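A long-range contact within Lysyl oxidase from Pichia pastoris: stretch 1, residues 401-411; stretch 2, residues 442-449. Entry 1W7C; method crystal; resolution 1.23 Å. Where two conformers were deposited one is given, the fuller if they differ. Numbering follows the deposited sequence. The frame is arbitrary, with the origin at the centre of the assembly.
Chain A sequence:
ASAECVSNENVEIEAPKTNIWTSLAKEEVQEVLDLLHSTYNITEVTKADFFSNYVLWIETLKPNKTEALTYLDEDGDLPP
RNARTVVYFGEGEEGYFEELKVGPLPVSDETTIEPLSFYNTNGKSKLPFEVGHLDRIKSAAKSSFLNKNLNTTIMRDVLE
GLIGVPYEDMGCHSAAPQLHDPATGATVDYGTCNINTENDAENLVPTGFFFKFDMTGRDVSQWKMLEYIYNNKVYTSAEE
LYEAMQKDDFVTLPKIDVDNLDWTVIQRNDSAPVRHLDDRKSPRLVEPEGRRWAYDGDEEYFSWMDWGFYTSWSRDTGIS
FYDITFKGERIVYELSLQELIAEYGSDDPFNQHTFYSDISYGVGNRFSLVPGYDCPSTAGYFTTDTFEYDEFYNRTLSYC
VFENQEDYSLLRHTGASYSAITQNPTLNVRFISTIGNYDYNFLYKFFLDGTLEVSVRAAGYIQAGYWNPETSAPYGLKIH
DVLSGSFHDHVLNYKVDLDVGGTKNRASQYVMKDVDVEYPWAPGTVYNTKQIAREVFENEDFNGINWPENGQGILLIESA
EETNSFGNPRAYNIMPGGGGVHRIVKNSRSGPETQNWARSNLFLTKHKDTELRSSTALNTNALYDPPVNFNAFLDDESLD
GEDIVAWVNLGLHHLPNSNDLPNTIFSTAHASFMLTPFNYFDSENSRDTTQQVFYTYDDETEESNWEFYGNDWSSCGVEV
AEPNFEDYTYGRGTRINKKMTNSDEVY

Stretch 1 (401-411) VFENQEDYSLL
Stretch 2 (442-449) FLYKFFLD

How do the two stretches lie against each other? Residues 401-405 are extended strand and 406-410 continue as loop; the other stretch is already strand at F442 and turns at L448 (phi/psi -66/-24). Both run in the same general direction, with N404 abreast of K445 (CA to CA 9.1 Å) and L410 abreast of L448 (8.5 Å). At that spacing no backbone hydrogen bonds cross, and side chains alone bridge the gap, burying 325 Å² in all.

What joins them most firmly? K445 and E406 point toward each other's stretch and form a salt bridge, K445 NZ donating a hydrogen bond to E406 OE1 at 2.8 Å. The lysine is extended through chi1 and chi2 (both t), then bends at chi3 and chi4 (both m); E406 is m, m. N404, chi1 t, steadies the acceptor from its own strand, its ND2 giving a hydrogen bond to E406 OE1 at 3.1 Å and 158°. A long, charged lysine suits this buried place because the carboxylate meets its ammonium group.

Why does L410 cover the most surface? Its CA-to-CB bond points toward the partner, and the t, p rotamer carries CD2 to 4.1 Å from L448 CB. L448 also points toward its partner, in the m, t rotamer. Both leucines are buried, so their branched apolar side chains fill this end without needing polar partners.

How do the aromatic residues contribute? F447 starts sideways, but with chi1 m and chi2 -101° its ring reaches Y408, whose OH lies at the ring's edge, 3.7 Å from F447 CE1. Y408 is also sideways, with chi1 p and chi2 -79°. Nearer the beginnings of the two stretches, F402 (chi1 p, chi2 -86°) brings CZ to 4.4 Å from CD1 of L443 (t, p), a looser apolar contact.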

# COMPACT_ATOMS: atom_id res chain seq x y z
N VAL A 401 20.61 7.29 -0.54
CA VAL A 401 20.24 6.69 -1.79
C VAL A 401 20.63 5.23 -1.77
O VAL A 401 21.77 4.90 -1.44
CB VAL A 401 20.94 7.41 -2.95
CG1 VAL A 401 20.55 6.78 -4.31
CG2 VAL A 401 20.63 8.94 -2.91
N PHE A 402 19.71 4.33 -2.08
CA PHE A 402 20.00 2.91 -2.09
C PHE A 402 19.15 2.16 -3.09
O PHE A 402 18.04 2.57 -3.43
CB PHE A 402 19.85 2.26 -0.69
CG PHE A 402 18.45 2.30 -0.11
CD1 PHE A 402 18.02 3.41 0.59
CD2 PHE A 402 17.60 1.21 -0.24
CE1 PHE A 402 16.75 3.45 1.16
CE2 PHE A 402 16.32 1.24 0.33
CZ PHE A 402 15.91 2.36 1.02
N GLU A 403 19.70 1.04 -3.56
CA GLU A 403 18.96 0.13 -4.41
C GLU A 403 18.39 -1.01 -3.56
O GLU A 403 19.10 -1.71 -2.87
CB GLU A 403 19.84 -0.43 -5.52
CG GLU A 403 19.00 -1.17 -6.57
CD GLU A 403 19.82 -1.69 -7.75
OE1 GLU A 403 20.97 -2.16 -7.54
OE2 GLU A 403 19.27 -1.66 -8.87
N ASN A 404 17.08 -1.14 -3.56
CA ASN A 404 16.44 -2.26 -2.88
C ASN A 404 16.21 -3.41 -3.84
O ASN A 404 16.15 -3.19 -5.05
CB ASN A 404 15.09 -1.85 -2.24
CG ASN A 404 14.60 -2.85 -1.21
OD1 ASN A 404 15.42 -3.50 -0.52
ND2 ASN A 404 13.27 -2.98 -1.07
N GLN A 405 16.09 -4.63 -3.29
CA GLN A 405 15.49 -5.75 -4.01
C GLN A 405 14.13 -5.93 -3.38
O GLN A 405 14.00 -6.36 -2.23
CB GLN A 405 16.34 -7.01 -3.86
CG GLN A 405 15.85 -8.17 -4.74
CD GLN A 405 16.00 -7.92 -6.22
OE1 GLN A 405 15.01 -7.90 -6.96
NE2 GLN A 405 17.26 -7.83 -6.68
N GLU A 406 13.08 -5.60 -4.10
CA GLU A 406 11.76 -5.75 -3.54
C GLU A 406 11.45 -7.23 -3.32
O GLU A 406 12.00 -8.09 -3.98
CB GLU A 406 10.69 -5.13 -4.43
CG GLU A 406 10.84 -3.65 -4.72
CD GLU A 406 10.77 -2.77 -3.51
OE1 GLU A 406 11.62 -1.86 -3.38
OE2 GLU A 406 9.82 -2.95 -2.70
N ASP A 407 10.51 -7.51 -2.39
CA ASP A 407 10.21 -8.86 -1.95
C ASP A 407 9.35 -9.67 -2.91
O ASP A 407 9.03 -10.81 -2.63
CB ASP A 407 9.58 -8.85 -0.54
CG ASP A 407 8.15 -8.28 -0.49
OD1 ASP A 407 7.46 -8.22 -1.51
OD2 ASP A 407 7.63 -7.88 0.58
N TYR A 408 9.03 -9.09 -4.05
CA TYR A 408 8.22 -9.71 -5.11
C TYR A 408 8.86 -9.32 -6.45
O TYR A 408 9.45 -8.22 -6.58
CB TYR A 408 6.75 -9.25 -5.04
CG TYR A 408 6.61 -7.79 -5.32
CD1 TYR A 408 6.89 -6.83 -4.36
CD2 TYR A 408 6.19 -7.34 -6.57
CE1 TYR A 408 6.78 -5.47 -4.63
CE2 TYR A 408 6.07 -6.00 -6.84
CZ TYR A 408 6.37 -5.06 -5.89
OH TYR A 408 6.33 -3.73 -6.23
N SER A 409 8.75 -10.21 -7.42
CA SER A 409 9.28 -9.94 -8.74
C SER A 409 8.47 -8.85 -9.46
O SER A 409 7.32 -8.57 -9.10
CB SER A 409 9.41 -11.26 -9.55
OG SER A 409 8.22 -11.51 -10.25
N LEU A 410 9.06 -8.20 -10.46
CA LEU A 410 8.33 -7.13 -11.16
C LEU A 410 7.21 -7.71 -12.01
O LEU A 410 6.15 -7.13 -12.10
CB LEU A 410 9.30 -6.27 -11.99
CG LEU A 410 8.65 -5.07 -12.71
CD1 LEU A 410 7.94 -4.14 -11.75
CD2 LEU A 410 9.75 -4.34 -13.45
N LEU A 411 7.49 -8.84 -12.65
CA LEU A 411 6.48 -9.57 -13.42
C LEU A 411 6.93 -11.02 -13.59
O LEU A 411 8.06 -11.37 -13.26
CB LEU A 411 6.16 -8.89 -14.76
CG LEU A 411 7.20 -8.86 -15.86
CD1 LEU A 411 7.48 -10.23 -16.47
CD2 LEU A 411 6.79 -7.91 -16.97
N PHE A 442 10.38 9.83 4.75
CA PHE A 442 9.98 10.14 3.37
C PHE A 442 10.76 9.24 2.43
O PHE A 442 11.99 9.14 2.55
CB PHE A 442 10.29 11.59 3.02
CG PHE A 442 9.58 12.61 3.90
CD1 PHE A 442 10.30 13.25 4.90
CD2 PHE A 442 8.25 12.92 3.75
CE1 PHE A 442 9.68 14.18 5.71
CE2 PHE A 442 7.65 13.84 4.55
CZ PHE A 442 8.36 14.46 5.54
N LEU A 443 10.06 8.60 1.50
CA LEU A 443 10.70 7.69 0.55
C LEU A 443 10.18 7.98 -0.86
O LEU A 443 9.00 8.17 -1.06
CB LEU A 443 10.43 6.24 0.95
CG LEU A 443 11.13 5.18 0.13
CD1 LEU A 443 12.63 5.23 0.32
CD2 LEU A 443 10.60 3.81 0.47
N TYR A 444 11.11 7.96 -1.81
CA TYR A 444 10.86 8.09 -3.23
C TYR A 444 11.49 6.84 -3.87
O TYR A 444 12.69 6.63 -3.76
CB TYR A 444 11.48 9.40 -3.76
CG TYR A 444 10.92 10.60 -3.10
CD1 TYR A 444 11.38 11.04 -1.87
CD2 TYR A 444 9.87 11.31 -3.69
CE1 TYR A 444 10.77 12.13 -1.21
CE2 TYR A 444 9.29 12.39 -3.04
CZ TYR A 444 9.76 12.82 -1.84
OH TYR A 444 9.15 13.92 -1.25
N LYS A 445 10.65 6.03 -4.53
CA LYS A 445 11.02 4.70 -5.01
C LYS A 445 10.75 4.62 -6.51
O LYS A 445 9.62 4.82 -6.96
CB LYS A 445 10.18 3.68 -4.25
CG LYS A 445 10.52 2.24 -4.64
CD LYS A 445 9.56 1.23 -3.99
CE LYS A 445 9.77 1.09 -2.46
NZ LYS A 445 11.09 0.56 -2.06
N PHE A 446 11.80 4.38 -7.27
CA PHE A 446 11.78 4.36 -8.72
C PHE A 446 11.89 2.92 -9.25
O PHE A 446 12.71 2.17 -8.75
CB PHE A 446 12.95 5.18 -9.30
CG PHE A 446 12.96 6.65 -8.88
CD1 PHE A 446 13.42 7.04 -7.63
CD2 PHE A 446 12.55 7.63 -9.75
CE1 PHE A 446 13.47 8.37 -7.26
CE2 PHE A 446 12.56 8.96 -9.37
CZ PHE A 446 12.99 9.32 -8.15
N PHE A 447 11.05 2.59 -10.23
CA PHE A 447 10.95 1.23 -10.77
C PHE A 447 11.47 1.14 -12.20
O PHE A 447 11.52 2.15 -12.94
CB PHE A 447 9.50 0.80 -10.75
CG PHE A 447 8.90 0.63 -9.36
CD1 PHE A 447 8.76 -0.63 -8.79
CD2 PHE A 447 8.46 1.74 -8.63
CE1 PHE A 447 8.17 -0.78 -7.55
CE2 PHE A 447 7.87 1.59 -7.40
CZ PHE A 447 7.73 0.31 -6.86
N LEU A 448 11.77 -0.07 -12.65
CA LEU A 448 12.42 -0.28 -13.96
C LEU A 448 11.49 0.14 -15.15
O LEU A 448 12.03 0.39 -16.23
CB LEU A 448 12.82 -1.72 -14.13
CG LEU A 448 13.99 -2.17 -13.28
CD1 LEU A 448 14.22 -3.68 -13.49
CD2 LEU A 448 15.30 -1.44 -13.61
N ASP A 449 10.18 0.15 -14.98
CA ASP A 449 9.28 0.43 -16.08
C ASP A 449 9.03 1.93 -16.31
O ASP A 449 8.36 2.28 -17.28
CB ASP A 449 7.92 -0.21 -15.84
CG ASP A 449 7.20 0.40 -14.67
OD1 ASP A 449 6.02 0.84 -14.83
OD2 ASP A 449 7.81 0.51 -13.58